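Local coordinates for Peptide/nickel transport system substrate-binding protein (Listeria monocytogenes serotype 1/2a, PDB 5KZT) that binds short peptides, here a hexapeptide, and probably delivers them to a membrane transporter for uptake, as in the OppA family of solute-binding proteins, at residues A[16-20]-A[244-248]; A[22-26]-A[406-410]; A[117-123]-A[134-138]; A[301-307]-A[492-496]. All coordinates share one frame. Where two conformers were deposited one is given. Residues are numbered along the deposited sequence.

How the contacts relate
Peptide-binding proteins of the OppA type build a ligand cleft from elements far apart in sequence, a principle that contacts 2 and 4 illustrate: their centres lie 23 Å apart, and residues of both touch the bound peptide. Contacts 1 and 2 take adjoining pieces of the N-terminal region and have centres 20 Å apart; the order 16-20, 22-26, 244-248, 406-410 alternates between them, so they cross. Contact 1 joins two sheets, and contact 4, 30 Å from it between centres, reaches the same mixed sheet, in which strands 247-250 and 491-503 are neighbours. Contact 3 is a local closure nested inside the loops of contacts 1 and 2, about 40 Å from contact 4 between centres.

Contact 1 of 4, residues A[16-20]-A[244-248]; sequences VLNLT and KVDRT
Residues 16-20 run as an extended edge strand, and 244-248 approach it as a loop that enters a strand at Arg247. The CA atoms come nearest at Asn18 and Val245, 4.7 Å apart, and the backbones have separated to 6.4 Å between the CA atoms of Thr20 and Thr248. Two direct hydrogen bonds centre on Asn18: Asp246 N donates to Asn18 O at 2.8 Å, almost linearly, while Asn18 N donates to Asp246 OD2 at 2.9 Å. With chi1 in the m well, the aspartate side chain thus does what a backbone carbonyl would do in a regular sheet; its OD1 is also bonded to Tyr506. The other edge of strand 16-21 pairs in parallel with 224-229, so the contact joins this four-stranded sheet to the larger mixed sheet that strand 247-250 enters. Water extends the polar seam. Water 1 links Val16 O to Asp246 OD2, both at 2.8 Å; water 3 accepts from Thr20 N at 2.9 Å and donates to Arg247 O at 2.8 Å; water 4 lies between Thr20 OG1 and Thr248 OG1. Apolar packing fills in around these bonds: Thr20 CG2 (chi1 p) meets Val245 CG1 at 3.8 Å, and Leu19 CD2 lies 4.1 Å from Arg247 CB. Arg247, trans through chi3, hydrogen-bonds through NE to Gln503 and makes a cation-pi contact with Tyr501.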
# COMPACT_ATOMS: atom_id res chain seq x y z
N VAL A 16 12.04 -15.87 -19.46
CA VAL A 16 12.64 -15.49 -18.20
C VAL A 16 12.66 -13.97 -18.17
O VAL A 16 13.17 -13.35 -19.10
CB VAL A 16 14.06 -16.04 -18.03
CG1 VAL A 16 14.75 -15.46 -16.79
CG2 VAL A 16 14.02 -17.55 -17.95
N LEU A 17 12.09 -13.40 -17.11
CA LEU A 17 11.92 -11.96 -16.98
C LEU A 17 12.81 -11.46 -15.83
O LEU A 17 12.88 -12.11 -14.79
CB LEU A 17 10.45 -11.65 -16.72
CG LEU A 17 9.99 -10.21 -16.49
CD1 LEU A 17 10.28 -9.31 -17.68
CD2 LEU A 17 8.51 -10.20 -16.13
N ASN A 18 13.51 -10.35 -16.06
CA ASN A 18 14.45 -9.78 -15.08
C ASN A 18 14.00 -8.38 -14.65
O ASN A 18 13.97 -7.44 -15.46
CB ASN A 18 15.86 -9.71 -15.67
CG ASN A 18 16.46 -11.07 -15.92
OD1 ASN A 18 16.45 -11.92 -15.05
ND2 ASN A 18 16.99 -11.27 -17.11
N LEU A 19 13.64 -8.25 -13.38
CA LEU A 19 13.04 -7.03 -12.85
C LEU A 19 13.90 -6.49 -11.73
O LEU A 19 14.82 -7.18 -11.24
CB LEU A 19 11.63 -7.32 -12.32
CG LEU A 19 10.58 -7.81 -13.32
CD1 LEU A 19 9.26 -8.04 -12.59
CD2 LEU A 19 10.40 -6.86 -14.50
N THR A 20 13.62 -5.25 -11.35
CA THR A 20 14.24 -4.62 -10.19
C THR A 20 13.17 -4.22 -9.17
O THR A 20 11.99 -4.08 -9.51
CB THR A 20 15.03 -3.35 -10.55
OG1 THR A 20 14.12 -2.30 -10.90
CG2 THR A 20 15.99 -3.59 -11.68
N LYS A 244 20.67 -6.92 -18.67
CA LYS A 244 20.59 -7.68 -17.42
C LYS A 244 19.26 -7.49 -16.71
O LYS A 244 18.90 -8.29 -15.86
CB LYS A 244 21.73 -7.27 -16.48
CG LYS A 244 23.12 -7.43 -17.06
CD LYS A 244 23.51 -8.87 -17.21
CE LYS A 244 24.91 -9.00 -17.76
NZ LYS A 244 25.19 -10.44 -18.00
N VAL A 245 18.56 -6.39 -17.02
CA VAL A 245 17.18 -6.23 -16.58
C VAL A 245 16.35 -5.77 -17.76
O VAL A 245 16.87 -5.18 -18.69
CB VAL A 245 17.01 -5.25 -15.40
CG1 VAL A 245 17.84 -5.71 -14.21
CG2 VAL A 245 17.36 -3.81 -15.77
N ASP A 246 15.06 -6.06 -17.70
CA ASP A 246 14.12 -5.80 -18.78
C ASP A 246 13.23 -4.57 -18.56
O ASP A 246 12.50 -4.17 -19.46
CB ASP A 246 13.25 -7.03 -19.01
CG ASP A 246 14.07 -8.24 -19.36
OD1 ASP A 246 14.94 -8.13 -20.25
OD2 ASP A 246 13.88 -9.30 -18.73
N ARG A 247 13.28 -4.02 -17.35
CA ARG A 247 12.46 -2.89 -16.95
C ARG A 247 13.19 -2.20 -15.80
O ARG A 247 13.67 -2.87 -14.88
CB ARG A 247 11.09 -3.39 -16.54
CG ARG A 247 10.04 -2.34 -16.30
CD ARG A 247 8.69 -2.99 -16.18
NE ARG A 247 7.56 -2.07 -16.22
CZ ARG A 247 6.84 -1.69 -15.18
NH1 ARG A 247 7.15 -2.10 -13.94
NH2 ARG A 247 5.82 -0.87 -15.37
N THR A 248 13.32 -0.88 -15.86
CA THR A 248 14.04 -0.15 -14.83
C THR A 248 13.40 1.21 -14.52
O THR A 248 13.02 1.95 -15.41
CB THR A 248 15.54 -0.00 -15.21
OG1 THR A 248 16.28 0.53 -14.11
CG2 THR A 248 15.71 0.90 -16.43
O HOH W 1 14.59 -11.41 -20.46
O HOH W 2 17.21 -9.23 -19.11
O HOH W 3 11.92 -3.34 -12.81
O HOH W 4 15.25 -0.05 -11.46

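Contact 2 of 4, residues A[22-26]-A[406-410]; sequences SALIP and FKVRL
Lys407 lays its extended side chain, chi1 p and then trans throughout, along 24-26: its CB is 3.7 Å from Pro26 CB, and its NZ ends 3.7 Å from Leu24 CD2. It belongs to the first turn of helix 406-414, where Leu410 N bonds to Phe406 O at 3.0 Å, whereas 22-26 is an irregular, mostly extended loop. CA atoms approach to 4.8 Å at Pro26 and Lys407 and to 6.2 Å at Ala23 and Phe406. Phe406, chi1 t, receives Ala23 CB on its CB and Pro26 CG on its CD2, both at 3.8 Å. Two waters bridge the segments: water 5 joins Leu24 O to Lys407 N, at 2.9 Å each, and water 6 joins Ile25 O (2.7 Å) to Lys407 NZ (2.8 Å). The helix start lies in the peptide cleft, where Arg409 hydrogen-bonds to the peptide backbone and forms a salt bridge with Asp374. The direct contact is therefore largely apolar, and the two polar links that cross it, from Leu24 O and Ile25 O to Lys407 N and NZ, run through water.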
# COMPACT_ATOMS: atom_id res chain seq x y z
N SER A 22 12.95 -1.49 -5.47
CA SER A 22 13.66 -0.38 -4.83
C SER A 22 14.00 -0.59 -3.34
O SER A 22 14.62 0.27 -2.73
CB SER A 22 12.83 0.89 -4.98
OG SER A 22 11.51 0.66 -4.50
N ALA A 23 13.59 -1.72 -2.77
CA ALA A 23 13.71 -1.96 -1.35
C ALA A 23 13.68 -3.44 -1.06
O ALA A 23 13.08 -4.21 -1.82
CB ALA A 23 12.58 -1.28 -0.60
N LEU A 24 14.33 -3.82 0.04
CA LEU A 24 14.25 -5.17 0.60
C LEU A 24 12.80 -5.44 1.01
O LEU A 24 12.08 -4.50 1.39
CB LEU A 24 15.17 -5.30 1.81
CG LEU A 24 16.65 -5.58 1.56
CD1 LEU A 24 17.31 -4.52 0.70
CD2 LEU A 24 17.35 -5.67 2.90
N ILE A 25 12.39 -6.70 0.96
CA ILE A 25 11.03 -7.08 1.33
C ILE A 25 10.79 -6.88 2.83
O ILE A 25 11.48 -7.49 3.63
CB ILE A 25 10.74 -8.55 0.98
CG1 ILE A 25 10.85 -8.78 -0.53
CG2 ILE A 25 9.36 -8.98 1.47
CD1 ILE A 25 10.96 -10.25 -0.90
N PRO A 26 9.80 -6.05 3.22
CA PRO A 26 9.55 -5.87 4.65
C PRO A 26 8.84 -7.05 5.29
O PRO A 26 9.14 -7.39 6.45
CB PRO A 26 8.68 -4.60 4.71
CG PRO A 26 9.00 -3.90 3.43
CD PRO A 26 9.05 -5.03 2.46
N PHE A 406 13.22 1.03 3.70
CA PHE A 406 11.78 1.11 3.74
C PHE A 406 11.23 0.36 4.96
O PHE A 406 10.43 0.90 5.73
CB PHE A 406 11.26 0.50 2.43
CG PHE A 406 9.78 0.51 2.27
CD1 PHE A 406 9.00 1.59 2.66
CD2 PHE A 406 9.16 -0.56 1.65
CE1 PHE A 406 7.63 1.59 2.48
CE2 PHE A 406 7.80 -0.57 1.44
CZ PHE A 406 7.03 0.51 1.86
N LYS A 407 11.70 -0.87 5.16
CA LYS A 407 11.24 -1.67 6.31
C LYS A 407 11.51 -1.03 7.69
O LYS A 407 10.68 -1.16 8.59
CB LYS A 407 11.73 -3.11 6.25
CG LYS A 407 13.20 -3.33 6.47
CD LYS A 407 13.49 -4.83 6.34
CE LYS A 407 14.96 -5.13 6.32
NZ LYS A 407 15.28 -6.49 5.80
N VAL A 408 12.61 -0.30 7.81
CA VAL A 408 12.95 0.41 9.05
C VAL A 408 12.02 1.61 9.21
O VAL A 408 11.51 1.87 10.31
CB VAL A 408 14.46 0.82 9.07
CG1 VAL A 408 14.80 1.66 10.31
CG2 VAL A 408 15.36 -0.41 9.03
N ARG A 409 11.76 2.34 8.13
CA ARG A 409 10.81 3.45 8.21
C ARG A 409 9.44 2.97 8.70
O ARG A 409 8.79 3.61 9.55
CB ARG A 409 10.64 4.17 6.85
CG ARG A 409 9.52 5.18 6.89
CD ARG A 409 9.58 6.16 5.75
NE ARG A 409 9.35 5.57 4.43
CZ ARG A 409 8.16 5.29 3.90
NH1 ARG A 409 7.03 5.46 4.57
NH2 ARG A 409 8.11 4.81 2.65
N LEU A 410 9.01 1.83 8.17
CA LEU A 410 7.71 1.29 8.52
C LEU A 410 7.70 0.83 9.98
O LEU A 410 6.75 1.12 10.70
CB LEU A 410 7.34 0.15 7.59
CG LEU A 410 7.09 0.54 6.13
CD1 LEU A 410 6.60 -0.70 5.40
CD2 LEU A 410 6.08 1.65 6.00
O HOH W 5 13.08 -2.41 3.15
O HOH W 6 14.16 -8.00 3.78

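Contact 3 of 4, residues A[117-123]-A[134-138]; sequences FDAIKNG and EELGI
Two hydrogen bonds join the segments. Gly137 N donates to Lys121 O at 2.9 Å, and Asn122 ND2 donates to Glu135 O at 3.0 Å with a linear N-H...O angle, so the amide side chain, chi1 m, extends the backbone pairing. The nearest CA pairs are Lys121 with Gly137, 4.6 Å, and Asn122 with Leu136, 5.3 Å. Residues 120-123 form a type II beta turn closed by Gly123 N to Ile120 O at 2.9 Å, with Asn122 in the left-handed region (phi 71°, psi -1°); opposite Lys121, Gly137 centres an inverse gamma turn. Here the two ends of the excursion carrying helix 123-127 are drawn together, a local closure from which the chain passes directly into strand 138-140, the edge of a four-stranded antiparallel sheet. Because Gly137 has no CB, which would clash with Lys121 CB, the backbones can come this close. Leu136, chi1 t and chi2 p, turns its end back into the opposing segment: its CD1 meets Ile120 CG2 and Gly123 CA, each at 3.7 Å, and lies 3.6 Å from Lys121 O. Farther out, Leu136 CD2 is 4.4 Å from Phe117 CD2, in a ring that also stacks on Phe166 and meets Trp101 edge-to-face.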
# COMPACT_ATOMS: atom_id res chain seq x y z
N PHE A 117 -11.43 -6.34 8.15
CA PHE A 117 -12.41 -7.34 8.52
C PHE A 117 -13.63 -6.78 9.26
O PHE A 117 -14.54 -7.54 9.59
CB PHE A 117 -11.75 -8.48 9.32
CG PHE A 117 -10.86 -9.32 8.48
CD1 PHE A 117 -9.59 -8.89 8.11
CD2 PHE A 117 -11.30 -10.54 8.01
CE1 PHE A 117 -8.79 -9.66 7.28
CE2 PHE A 117 -10.50 -11.32 7.21
CZ PHE A 117 -9.25 -10.88 6.85
N ASP A 118 -13.68 -5.47 9.46
CA ASP A 118 -14.93 -4.78 9.86
C ASP A 118 -16.09 -5.10 8.92
O ASP A 118 -17.23 -5.05 9.33
CB ASP A 118 -14.74 -3.26 9.83
CG ASP A 118 -13.99 -2.71 11.02
OD1 ASP A 118 -13.71 -3.47 12.00
OD2 ASP A 118 -13.71 -1.47 11.00
N ALA A 119 -15.78 -5.36 7.65
CA ALA A 119 -16.75 -5.81 6.65
C ALA A 119 -17.38 -7.18 6.97
O ALA A 119 -18.46 -7.46 6.49
CB ALA A 119 -16.09 -5.87 5.28
N ILE A 120 -16.68 -8.02 7.76
CA ILE A 120 -17.12 -9.38 8.11
C ILE A 120 -17.81 -9.34 9.47
O ILE A 120 -17.38 -8.62 10.38
CB ILE A 120 -15.93 -10.38 8.11
CG1 ILE A 120 -15.10 -10.27 6.82
CG2 ILE A 120 -16.41 -11.82 8.30
CD1 ILE A 120 -15.88 -10.34 5.53
N LYS A 121 -18.89 -10.12 9.60
CA LYS A 121 -19.68 -10.15 10.81
C LYS A 121 -18.77 -10.45 11.99
O LYS A 121 -17.98 -11.39 11.96
CB LYS A 121 -20.76 -11.22 10.71
CG LYS A 121 -21.63 -11.28 11.97
CD LYS A 121 -22.76 -12.29 11.85
CE LYS A 121 -23.51 -12.33 13.16
NZ LYS A 121 -24.57 -13.37 13.10
N ASN A 122 -18.88 -9.61 13.03
CA ASN A 122 -18.08 -9.71 14.27
C ASN A 122 -16.61 -9.33 14.16
O ASN A 122 -15.90 -9.40 15.16
CB ASN A 122 -18.23 -11.08 14.94
CG ASN A 122 -19.65 -11.34 15.42
OD1 ASN A 122 -20.35 -10.40 15.80
ND2 ASN A 122 -20.07 -12.60 15.41
N GLY A 123 -16.12 -8.97 12.98
CA GLY A 123 -14.70 -8.65 12.83
C GLY A 123 -14.21 -7.55 13.77
O GLY A 123 -13.20 -7.71 14.46
N GLU A 134 -13.10 -17.24 16.80
CA GLU A 134 -14.02 -18.25 16.25
C GLU A 134 -15.45 -17.72 15.94
O GLU A 134 -16.21 -18.37 15.25
CB GLU A 134 -14.09 -19.49 17.14
CG GLU A 134 -14.78 -19.30 18.48
CD GLU A 134 -14.53 -20.47 19.44
OE1 GLU A 134 -15.48 -20.86 20.15
OE2 GLU A 134 -13.40 -20.99 19.48
N GLU A 135 -15.81 -16.55 16.45
CA GLU A 135 -17.11 -15.96 16.17
C GLU A 135 -17.17 -15.22 14.84
O GLU A 135 -18.24 -14.75 14.46
CB GLU A 135 -17.54 -15.06 17.34
CG GLU A 135 -17.63 -15.84 18.66
CD GLU A 135 -18.02 -14.98 19.84
OE1 GLU A 135 -19.17 -14.48 19.85
OE2 GLU A 135 -17.19 -14.80 20.77
N LEU A 136 -16.05 -15.11 14.13
CA LEU A 136 -15.99 -14.38 12.87
C LEU A 136 -16.97 -14.98 11.86
O LEU A 136 -17.15 -16.21 11.83
CB LEU A 136 -14.57 -14.43 12.30
CG LEU A 136 -14.29 -13.54 11.07
CD1 LEU A 136 -14.47 -12.05 11.39
CD2 LEU A 136 -12.90 -13.79 10.52
N GLY A 137 -17.59 -14.12 11.06
CA GLY A 137 -18.57 -14.53 10.08
C GLY A 137 -18.04 -15.25 8.86
O GLY A 137 -18.33 -14.86 7.74
N ILE A 138 -17.24 -16.29 9.08
CA ILE A 138 -16.85 -17.23 8.02
C ILE A 138 -16.94 -18.64 8.60
O ILE A 138 -16.43 -18.89 9.69
CB ILE A 138 -15.45 -16.92 7.44
CG1 ILE A 138 -15.12 -17.90 6.31
CG2 ILE A 138 -14.36 -16.89 8.54
CD1 ILE A 138 -13.88 -17.52 5.50

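Contact 4 of 4, residues A[301-307]-A[492-496]; sequences IDKQSYT and QPLYQ
Leu494 is the principal bump of this buried contact, and Ile301, Lys303 and Tyr306 form the hollow that receives it. Its CD2 sits 3.9 Å from Ile301 CG2, 4.1 Å from Lys303 CG and 4.2 Å from Tyr306 CG, over one face of that tyrosine ring; two conformers were modelled, and the one described has an off-rotamer chi1 of -121°. Helix 303-307 and strand 492-496 cross at -38° with their axes 8.4 Å apart, and the closest CA pair is Lys303 with Leu494, at 6.0 Å. Tyr306, chi1 t, and Tyr495, chi1 p, fill the next space side by side: their rings are near parallel (25°) but slid apart, with centroids 5.6 Å from each other, so that they barely overlap, although Tyr306 CE2 comes within 3.5 Å of Tyr495 CD1. Thr307 CG2 closes this end against Tyr495 CB at 3.9 Å. At the other flank Lys303 reaches past Leu494, and its NZ hydrogen-bonds to Pro493 O at 2.8 Å and also to the backbone O atoms of Ala318 and Leu344. Asp302 is the helix N-cap, its OD1 accepting from Ser305 N at 3.2 Å. A classic beta bulge sets Leu494 and Tyr495 opposite Phe273; Tyr495 OH hydrogen-bonds to a basic side chain of the bound peptide: helix-on-sheet packing that forms part of the wall of the peptide-binding pocket.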
# COMPACT_ATOMS: atom_id res chain seq x y z
N ILE A 301 6.17 24.16 1.77
CA ILE A 301 6.81 23.30 0.77
C ILE A 301 6.22 23.58 -0.62
O ILE A 301 5.05 23.34 -0.89
CB ILE A 301 6.71 21.81 1.13
CG1 ILE A 301 7.41 21.56 2.47
CG2 ILE A 301 7.36 20.94 0.05
CD1 ILE A 301 7.12 20.21 3.11
N ASP A 302 7.07 24.10 -1.51
CA ASP A 302 6.68 24.35 -2.89
C ASP A 302 6.46 23.01 -3.59
O ASP A 302 7.40 22.41 -4.13
CB ASP A 302 7.75 25.18 -3.61
CG ASP A 302 7.30 25.67 -4.98
OD1 ASP A 302 6.30 25.14 -5.52
OD2 ASP A 302 7.93 26.59 -5.52
N LYS A 303 5.21 22.56 -3.59
CA LYS A 303 4.87 21.21 -4.12
C LYS A 303 5.14 21.12 -5.62
O LYS A 303 5.59 20.08 -6.12
CB LYS A 303 3.42 20.84 -3.87
CG LYS A 303 2.92 21.06 -2.45
CD LYS A 303 1.54 20.46 -2.24
CE LYS A 303 0.95 20.94 -0.93
NZ LYS A 303 -0.33 20.26 -0.61
N GLN A 304 4.87 22.20 -6.35
CA GLN A 304 5.06 22.22 -7.79
C GLN A 304 6.53 22.03 -8.12
O GLN A 304 6.89 21.19 -8.95
CB GLN A 304 4.52 23.51 -8.42
CG GLN A 304 4.51 23.52 -9.95
CD GLN A 304 3.55 22.48 -10.49
OE1 GLN A 304 2.36 22.54 -10.20
NE2 GLN A 304 4.07 21.50 -11.25
N SER A 305 7.39 22.80 -7.44
CA SER A 305 8.82 22.74 -7.65
C SER A 305 9.36 21.37 -7.28
O SER A 305 10.18 20.81 -8.01
CB SER A 305 9.54 23.82 -6.84
OG SER A 305 10.92 23.75 -7.06
N TYR A 306 8.87 20.83 -6.16
CA TYR A 306 9.19 19.47 -5.73
C TYR A 306 9.01 18.48 -6.88
O TYR A 306 9.96 17.78 -7.25
CB TYR A 306 8.33 19.05 -4.53
CG TYR A 306 8.67 17.68 -4.03
CD1 TYR A 306 9.67 17.50 -3.08
CD2 TYR A 306 8.02 16.55 -4.52
CE1 TYR A 306 10.00 16.24 -2.62
CE2 TYR A 306 8.35 15.29 -4.07
CZ TYR A 306 9.35 15.14 -3.12
OH TYR A 306 9.69 13.90 -2.66
N THR A 307 7.81 18.42 -7.45
CA THR A 307 7.56 17.44 -8.52
C THR A 307 8.36 17.74 -9.78
O THR A 307 8.82 16.81 -10.44
CB THR A 307 6.07 17.34 -8.90
OG1 THR A 307 5.60 18.60 -9.38
CG2 THR A 307 5.25 16.92 -7.72
N GLN A 492 0.03 16.32 5.45
CA GLN A 492 0.11 17.23 4.31
C GLN A 492 0.38 16.44 3.03
O GLN A 492 1.51 16.05 2.77
CB GLN A 492 1.19 18.31 4.51
CG GLN A 492 1.46 19.24 3.32
CD GLN A 492 0.22 19.99 2.80
OE1 GLN A 492 -0.85 19.42 2.67
NE2 GLN A 492 0.39 21.29 2.49
N PRO A 493 -0.66 16.23 2.21
CA PRO A 493 -0.42 15.70 0.86
C PRO A 493 0.63 16.52 0.09
O PRO A 493 0.60 17.75 0.12
CB PRO A 493 -1.79 15.79 0.21
CG PRO A 493 -2.72 15.57 1.37
CD PRO A 493 -2.10 16.35 2.49
N LEU A 494 1.54 15.82 -0.57
CA LEU A 494 2.63 16.46 -1.30
C LEU A 494 2.47 16.21 -2.79
O LEU A 494 2.46 17.16 -3.56
CB LEU A 494 3.99 15.96 -0.81
CG LEU A 494 4.90 17.06 -0.26
CD1 LEU A 494 6.08 16.48 0.49
CD2 LEU A 494 5.37 17.97 -1.40
N TYR A 495 2.36 14.94 -3.19
CA TYR A 495 2.18 14.57 -4.60
C TYR A 495 1.36 13.32 -4.84
O TYR A 495 1.24 12.45 -3.98
CB TYR A 495 3.54 14.46 -5.30
CG TYR A 495 4.46 13.32 -4.87
CD1 TYR A 495 5.39 13.48 -3.84
CD2 TYR A 495 4.44 12.10 -5.53
CE1 TYR A 495 6.26 12.47 -3.48
CE2 TYR A 495 5.31 11.07 -5.18
CZ TYR A 495 6.21 11.26 -4.16
OH TYR A 495 7.07 10.22 -3.80
N GLN A 496 0.80 13.27 -6.05
CA GLN A 496 0.09 12.11 -6.55
C GLN A 496 1.10 11.38 -7.41
O GLN A 496 1.64 11.97 -8.37
CB GLN A 496 -1.10 12.54 -7.41
CG GLN A 496 -2.05 13.50 -6.73
CD GLN A 496 -3.15 13.95 -7.66
OE1 GLN A 496 -3.96 13.12 -8.10
NE2 GLN A 496 -3.19 15.25 -8.00